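Local coordinates for probable ABC transporter phosphite binding protein PhnD1 (PDB 5LQ5) that binds inorganic phosphite strongly, and methylphosphonate and phosphate only very weakly, probably as the periplasmic solute-binding component of an ABC transporter, at residues F90-L100 with F170-W180. Sequence-based numbering, arbitrary orientation.
Sequences FKSVFVVNKNL and FDAGALNKQVW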
ATOM      1  N   PHE A  90       0.739 -11.134  -0.869  1.00 23.34           N
ATOM      2  CA  PHE A  90       1.545 -10.027  -0.352  1.00 21.46           C
ATOM      3  C   PHE A  90       1.991 -10.359   1.082  1.00 21.84           C
ATOM      4  O   PHE A  90       1.304 -11.057   1.802  1.00 22.33           O
ATOM      5  CB  PHE A  90       0.761  -8.710  -0.400  1.00 19.93           C
ATOM      6  CG  PHE A  90       1.631  -7.502  -0.558  1.00 20.56           C
ATOM      7  CD1 PHE A  90       2.116  -7.169  -1.799  1.00 21.23           C
ATOM      8  CD2 PHE A  90       2.017  -6.709   0.534  1.00 19.09           C
ATOM      9  CE1 PHE A  90       2.980  -6.125  -1.987  1.00 21.12           C
ATOM     10  CE2 PHE A  90       2.875  -5.627   0.338  1.00 21.59           C
ATOM     11  CZ  PHE A  90       3.369  -5.343  -0.925  1.00 19.78           C
ATOM     12  N   LYS A  91       3.132  -9.800   1.464  1.00 20.60           N
ATOM     13  CA  LYS A  91       3.739 -10.017   2.777  1.00 21.20           C
ATOM     14  C   LYS A  91       4.265  -8.729   3.417  1.00 19.57           C
ATOM     15  O   LYS A  91       4.633  -7.782   2.727  1.00 22.00           O
ATOM     16  CB  LYS A  91       4.905 -11.015   2.704  1.00 24.88           C
ATOM     17  CG  LYS A  91       4.500 -12.362   2.170  1.00 31.24           C
ATOM     18  CD  LYS A  91       5.753 -13.200   1.943  1.00 33.61           C
ATOM     19  CE  LYS A  91       5.392 -14.599   1.482  1.00 48.86           C
ATOM     20  NZ  LYS A  91       6.627 -15.422   1.401  1.00 55.97           N
ATOM     21  N   SER A  92       4.276  -8.740   4.749  1.00 21.16           N
ATOM     22  CA  SER A  92       4.965  -7.733   5.525  1.00 20.13           C
ATOM     23  C   SER A  92       6.270  -8.300   6.060  1.00 18.79           C
ATOM     24  O   SER A  92       6.470  -9.521   6.162  1.00 22.06           O
ATOM     25  CB  SER A  92       4.129  -7.277   6.716  1.00 20.24           C
ATOM     26  OG  SER A  92       2.851  -6.774   6.325  1.00 21.32           O
ATOM     27  N   VAL A  93       7.119  -7.376   6.470  1.00 20.18           N
ATOM     28  CA  VAL A  93       8.288  -7.655   7.291  1.00 22.29           C
ATOM     29  C   VAL A  93       8.238  -6.868   8.585  1.00 22.40           C
ATOM     30  O   VAL A  93       7.741  -5.722   8.657  1.00 19.73           O
ATOM     31  CB  VAL A  93       9.620  -7.363   6.568  1.00 23.90           C
ATOM     32  CG1 VAL A  93       9.739  -8.278   5.359  1.00 25.24           C
ATOM     33  CG2 VAL A  93       9.773  -5.884   6.165  1.00 21.49           C
ATOM     34  N   PHE A  94       8.685  -7.539   9.629  1.00 19.87           N
ATOM     35  CA  PHE A  94       9.072  -6.908  10.862  1.00 19.45           C
ATOM     36  C   PHE A  94      10.574  -6.680  10.825  1.00 22.24           C
ATOM     37  O   PHE A  94      11.334  -7.595  10.492  1.00 22.73           O
ATOM     38  CB  PHE A  94       8.701  -7.756  12.065  1.00 18.94           C
ATOM     39  CG  PHE A  94       7.213  -7.786  12.371  1.00 18.71           C
ATOM     40  CD1 PHE A  94       6.683  -7.073  13.425  1.00 21.28           C
ATOM     41  CD2 PHE A  94       6.354  -8.549  11.614  1.00 20.85           C
ATOM     42  CE1 PHE A  94       5.329  -7.142  13.723  1.00 20.55           C
ATOM     43  CE2 PHE A  94       4.984  -8.612  11.884  1.00 22.10           C
ATOM     44  CZ  PHE A  94       4.464  -7.898  12.938  1.00 21.72           C
ATOM     45  N   VAL A  95      10.996  -5.477  11.174  1.00 20.32           N
ATOM     46  CA  VAL A  95      12.393  -5.088  11.239  1.00 20.31           C
ATOM     47  C   VAL A  95      12.745  -4.576  12.624  1.00 21.52           C
ATOM     48  O   VAL A  95      11.877  -4.003  13.337  1.00 21.42           O
ATOM     49  CB  VAL A  95      12.783  -4.062  10.180  1.00 22.14           C
ATOM     50  CG1 VAL A  95      12.539  -4.590   8.785  1.00 25.14           C
ATOM     51  CG2 VAL A  95      12.104  -2.732  10.379  1.00 22.75           C
ATOM     52  N   VAL A  96      14.010  -4.776  12.999  1.00 23.57           N
ATOM     53  CA  VAL A  96      14.537  -4.318  14.275  1.00 24.64           C
ATOM     54  C   VAL A  96      15.837  -3.568  14.102  1.00 24.32           C
ATOM     55  O   VAL A  96      16.594  -3.821  13.163  1.00 23.88           O
ATOM     56  CB  VAL A  96      14.728  -5.445  15.296  1.00 23.21           C
ATOM     57  CG1 VAL A  96      13.383  -6.057  15.685  1.00 25.76           C
ATOM     58  CG2 VAL A  96      15.661  -6.521  14.741  1.00 24.55           C
ATOM     59  N   ASN A  97      16.075  -2.629  15.015  1.00 21.38           N
ATOM     60  CA  ASN A  97      17.310  -1.867  15.054  1.00 23.72           C
ATOM     61  C   ASN A  97      18.399  -2.838  15.554  1.00 26.15           C
ATOM     62  O   ASN A  97      18.181  -3.619  16.482  1.00 26.10           O
ATOM     63  CB  ASN A  97      17.191  -0.676  15.986  1.00 25.22           C
ATOM     64  CG  ASN A  97      18.407   0.223  15.948  1.00 26.58           C
ATOM     65  OD1 ASN A  97      19.459  -0.135  16.450  1.00 30.12           O
ATOM     66  ND2 ASN A  97      18.273   1.392  15.342  1.00 26.24           N
ATOM     67  N   LYS A  98      19.553  -2.788  14.881  1.00 25.01           N
ATOM     68  CA  LYS A  98      20.725  -3.626  15.241  1.00 29.40           C
ATOM     69  C   LYS A  98      21.204  -3.507  16.658  1.00 29.95           C
ATOM     70  O   LYS A  98      21.775  -4.444  17.205  1.00 37.15           O
ATOM     71  CB  LYS A  98      21.904  -3.226  14.402  1.00 31.16           C
ATOM     72  CG  LYS A  98      21.805  -3.828  13.038  1.00 33.66           C
ATOM     73  CD  LYS A  98      23.023  -3.473  12.231  1.00 41.09           C
ATOM     74  CE  LYS A  98      22.644  -3.275  10.792  1.00 63.39           C
ATOM     75  NZ  LYS A  98      22.294  -4.550  10.138  1.00 78.57           N
ATOM     76  N   ASN A  99      21.027  -2.331  17.230  1.00 30.98           N
ATOM     77  CA  ASN A  99      21.473  -2.078  18.608  1.00 30.18           C
ATOM     78  C   ASN A  99      20.821  -2.994  19.655  1.00 33.82           C
ATOM     79  O   ASN A  99      21.325  -3.116  20.766  1.00 39.30           O
ATOM     80  CB  ASN A  99      21.233  -0.620  18.993  1.00 50.31           C
ATOM     81  CG  ASN A  99      22.288   0.321  18.421  1.00111.98           C
ATOM     82  OD1 ASN A  99      22.279   0.668  17.224  1.00 68.60           O
ATOM     83  ND2 ASN A  99      23.194   0.769  19.286  1.00 94.75           N
ATOM     84  N   LEU A 100      19.708  -3.629  19.312  1.00 32.59           N
ATOM     85  CA  LEU A 100      19.041  -4.535  20.256  1.00 31.05           C
ATOM     86  C   LEU A 100      19.700  -5.908  20.345  1.00 31.89           C
ATOM     87  O   LEU A 100      19.456  -6.676  21.282  1.00 33.89           O
ATOM     88  CB  LEU A 100      17.622  -4.805  19.830  1.00 32.36           C
ATOM     89  CG  LEU A 100      16.624  -3.669  19.802  1.00 34.84           C
ATOM     90  CD1 LEU A 100      15.405  -4.288  19.158  1.00 37.52           C
ATOM     91  CD2 LEU A 100      16.267  -3.198  21.188  1.00 31.19           C
ATOM     92  N   PHE A 170      12.523   4.453  17.189  1.00 19.85           N
ATOM     93  CA  PHE A 170      11.826   3.242  17.590  1.00 19.15           C
ATOM     94  C   PHE A 170      12.788   2.071  17.503  1.00 18.42           C
ATOM     95  O   PHE A 170      13.774   2.105  16.773  1.00 21.12           O
ATOM     96  CB  PHE A 170      10.601   2.985  16.725  1.00 18.86           C
ATOM     97  CG  PHE A 170       9.458   3.938  17.008  1.00 20.84           C
ATOM     98  CD1 PHE A 170       8.423   3.585  17.846  1.00 19.97           C
ATOM     99  CD2 PHE A 170       9.458   5.198  16.456  1.00 21.00           C
ATOM    100  CE1 PHE A 170       7.397   4.456  18.113  1.00 21.89           C
ATOM    101  CE2 PHE A 170       8.431   6.089  16.713  1.00 24.54           C
ATOM    102  CZ  PHE A 170       7.398   5.702  17.536  1.00 21.92           C
ATOM    103  N   ASP A 171      12.497   1.044  18.271  1.00 18.60           N
ATOM    104  CA  ASP A 171      13.303  -0.184  18.275  1.00 21.41           C
ATOM    105  C   ASP A 171      12.953  -1.185  17.162  1.00 20.24           C
ATOM    106  O   ASP A 171      13.784  -2.000  16.746  1.00 20.49           O
ATOM    107  CB  ASP A 171      13.124  -0.901  19.619  1.00 22.10           C
ATOM    108  CG  ASP A 171      13.585  -0.085  20.781  1.00 23.22           C
ATOM    109  OD1 ASP A 171      14.720   0.442  20.708  1.00 28.06           O
ATOM    110  OD2 ASP A 171      12.829   0.018  21.774  1.00 24.19           O
ATOM    111  N   ALA A 172      11.690  -1.156  16.740  1.00 17.80           N
ATOM    112  CA  ALA A 172      11.133  -2.148  15.842  1.00 17.55           C
ATOM    113  C   ALA A 172       9.962  -1.555  15.103  1.00 17.70           C
ATOM    114  O   ALA A 172       9.340  -0.621  15.594  1.00 18.44           O
ATOM    115  CB  ALA A 172      10.672  -3.394  16.596  1.00 20.67           C
ATOM    116  N   GLY A 173       9.643  -2.146  13.957  1.00 16.95           N
ATOM    117  CA  GLY A 173       8.466  -1.760  13.186  1.00 17.47           C
ATOM    118  C   GLY A 173       8.084  -2.795  12.144  1.00 16.48           C
ATOM    119  O   GLY A 173       8.743  -3.833  12.019  1.00 20.28           O
ATOM    120  N   ALA A 174       6.987  -2.552  11.453  1.00 16.11           N
ATOM    121  CA  ALA A 174       6.482  -3.409  10.403  1.00 17.23           C
ATOM    122  C   ALA A 174       6.138  -2.647   9.171  1.00 15.62           C
ATOM    123  O   ALA A 174       5.610  -1.528   9.245  1.00 16.02           O
ATOM    124  CB  ALA A 174       5.272  -4.198  10.879  1.00 19.14           C
ATOM    125  N   LEU A 175       6.391  -3.266   8.024  1.00 16.99           N
ATOM    126  CA  LEU A 175       6.141  -2.609   6.739  1.00 18.38           C
ATOM    127  C   LEU A 175       5.984  -3.583   5.582  1.00 19.09           C
ATOM    128  O   LEU A 175       6.274  -4.768   5.696  1.00 19.64           O
ATOM    129  CB  LEU A 175       7.225  -1.569   6.412  1.00 18.69           C
ATOM    130  CG  LEU A 175       8.609  -2.149   6.136  1.00 18.06           C
ATOM    131  CD1 LEU A 175       9.271  -1.298   5.063  1.00 21.18           C
ATOM    132  CD2 LEU A 175       9.437  -2.209   7.408  1.00 22.35           C
ATOM    133  N   ASN A 176       5.545  -3.012   4.471  1.00 16.97           N
ATOM    134  CA  ASN A 176       5.504  -3.606   3.115  1.00 18.37           C
ATOM    135  C   ASN A 176       6.867  -4.273   2.778  1.00 21.02           C
ATOM    136  O   ASN A 176       7.902  -3.622   2.789  1.00 20.30           O
ATOM    137  CB  ASN A 176       5.176  -2.448   2.172  1.00 18.30           C
ATOM    138  CG  ASN A 176       5.192  -2.798   0.711  1.00 20.04           C
ATOM    139  OD1 ASN A 176       6.031  -3.568   0.251  1.00 22.47           O
ATOM    140  ND2 ASN A 176       4.283  -2.194  -0.051  1.00 20.92           N
ATOM    141  N   LYS A 177       6.861  -5.551   2.430  1.00 20.20           N
ATOM    142  CA  LYS A 177       8.136  -6.310   2.198  1.00 21.55           C
ATOM    143  C   LYS A 177       8.854  -5.820   0.920  1.00 21.70           C
ATOM    144  O   LYS A 177      10.082  -5.724   0.880  1.00 24.72           O
ATOM    145  CB  LYS A 177       7.860  -7.815   2.106  1.00 23.32           C
ATOM    146  CG  LYS A 177       9.085  -8.655   1.718  1.00 24.21           C
ATOM    147  CD  LYS A 177       8.767 -10.123   1.979  1.00 30.55           C
ATOM    148  CE  LYS A 177       9.954 -11.036   1.689  1.00 40.99           C
ATOM    149  NZ  LYS A 177      10.070 -11.296   0.236  1.00 52.17           N
ATOM    150  N   GLN A 178       8.077  -5.494  -0.115  1.00 22.44           N
ATOM    151  CA  GLN A 178       8.644  -4.924  -1.367  1.00 25.70           C
ATOM    152  C   GLN A 178       9.383  -3.598  -1.144  1.00 25.93           C
ATOM    153  O   GLN A 178      10.429  -3.348  -1.700  1.00 26.27           O
ATOM    154  CB  GLN A 178       7.561  -4.740  -2.445  1.00 35.36           C
ATOM    155  CG  GLN A 178       8.110  -4.474  -3.831  1.00 51.06           C
ATOM    156  CD  GLN A 178       8.823  -5.690  -4.410  1.00 41.19           C
ATOM    157  OE1 GLN A 178       8.212  -6.735  -4.580  1.00 59.66           O
ATOM    158  NE2 GLN A 178      10.120  -5.553  -4.710  1.00 65.43           N
ATOM    159  N   VAL A 179       8.823  -2.753  -0.293  1.00 23.61           N
ATOM    160  CA  VAL A 179       9.429  -1.467   0.015  1.00 22.01           C
ATOM    161  C   VAL A 179      10.741  -1.688   0.787  1.00 25.07           C
ATOM    162  O   VAL A 179      11.736  -1.024   0.538  1.00 25.41           O
ATOM    163  CB  VAL A 179       8.473  -0.518   0.782  1.00 21.92           C
ATOM    164  CG1 VAL A 179       9.199   0.724   1.273  1.00 23.97           C
ATOM    165  CG2 VAL A 179       7.320  -0.074  -0.115  1.00 21.44           C
ATOM    166  N   TRP A 180      10.720  -2.624   1.727  1.00 21.65           N
ATOM    167  CA  TRP A 180      11.902  -2.990   2.492  1.00 24.96           C
ATOM    168  C   TRP A 180      13.027  -3.430   1.536  1.00 26.26           C
ATOM    169  O   TRP A 180      14.152  -2.921   1.587  1.00 26.35           O
ATOM    170  CB  TRP A 180      11.572  -4.103   3.468  1.00 23.66           C
ATOM    171  CG  TRP A 180      12.755  -4.832   4.031  1.00 24.11           C
ATOM    172  CD1 TRP A 180      13.091  -6.143   3.796  1.00 27.14           C
ATOM    173  CD2 TRP A 180      13.752  -4.311   4.922  1.00 21.66           C
ATOM    174  NE1 TRP A 180      14.240  -6.464   4.494  1.00 28.03           N
ATOM    175  CE2 TRP A 180      14.661  -5.361   5.195  1.00 25.06           C
ATOM    176  CE3 TRP A 180      13.964  -3.060   5.524  1.00 25.89           C
ATOM    177  CZ2 TRP A 180      15.776  -5.192   6.037  1.00 34.02           C
ATOM    178  CZ3 TRP A 180      15.078  -2.890   6.352  1.00 27.62           C
ATOM    179  CH2 TRP A 180      15.974  -3.960   6.594  1.00 29.19           C
TER
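Val95 CG1 lies over one face of the Trp180 indole, 3.8 Å from the six-membered-ring centroid and 10° off its normal, a CH-pi contact. On the other side of the sheet Ala174 CB sits above the centre of the Phe94 ring, 4.1 Å from the centroid. The Phe90 ring instead presents its edge to the Asn176 amide, planes perpendicular, with CZ 3.4 Å from ND2; CG anti to the backbone N (chi1 175°) places the amide there. Asn176 is the N-cap of helix 177-186: OD1 accepts a hydrogen bond from Val179 N, 3.0 Å away and above the carbonyl plane, while ND2 is hydrogen-bonded to Tyr206 OH of the phosphite pocket. Replacing Asn176 by alanine would probably leave Val179 N without its cap and Tyr206 without this partner, and open a gap beside Phe90. Two reciprocally bonded pairs, Val93 with Leu175 and Val95 with Gly173, document antiparallel pairing. The Phe90 side chain is about 5 Å from the bound phosphite, so this strand pair, central in the five-stranded sheet of one periplasmic-binding-protein lobe, reaches the ligand site; 194-199 and 119-121 flank it, Pro133 of helix 127-139 packs against Phe94 and Ala174, and helix 158-167 meets Leu175 from the opposite face.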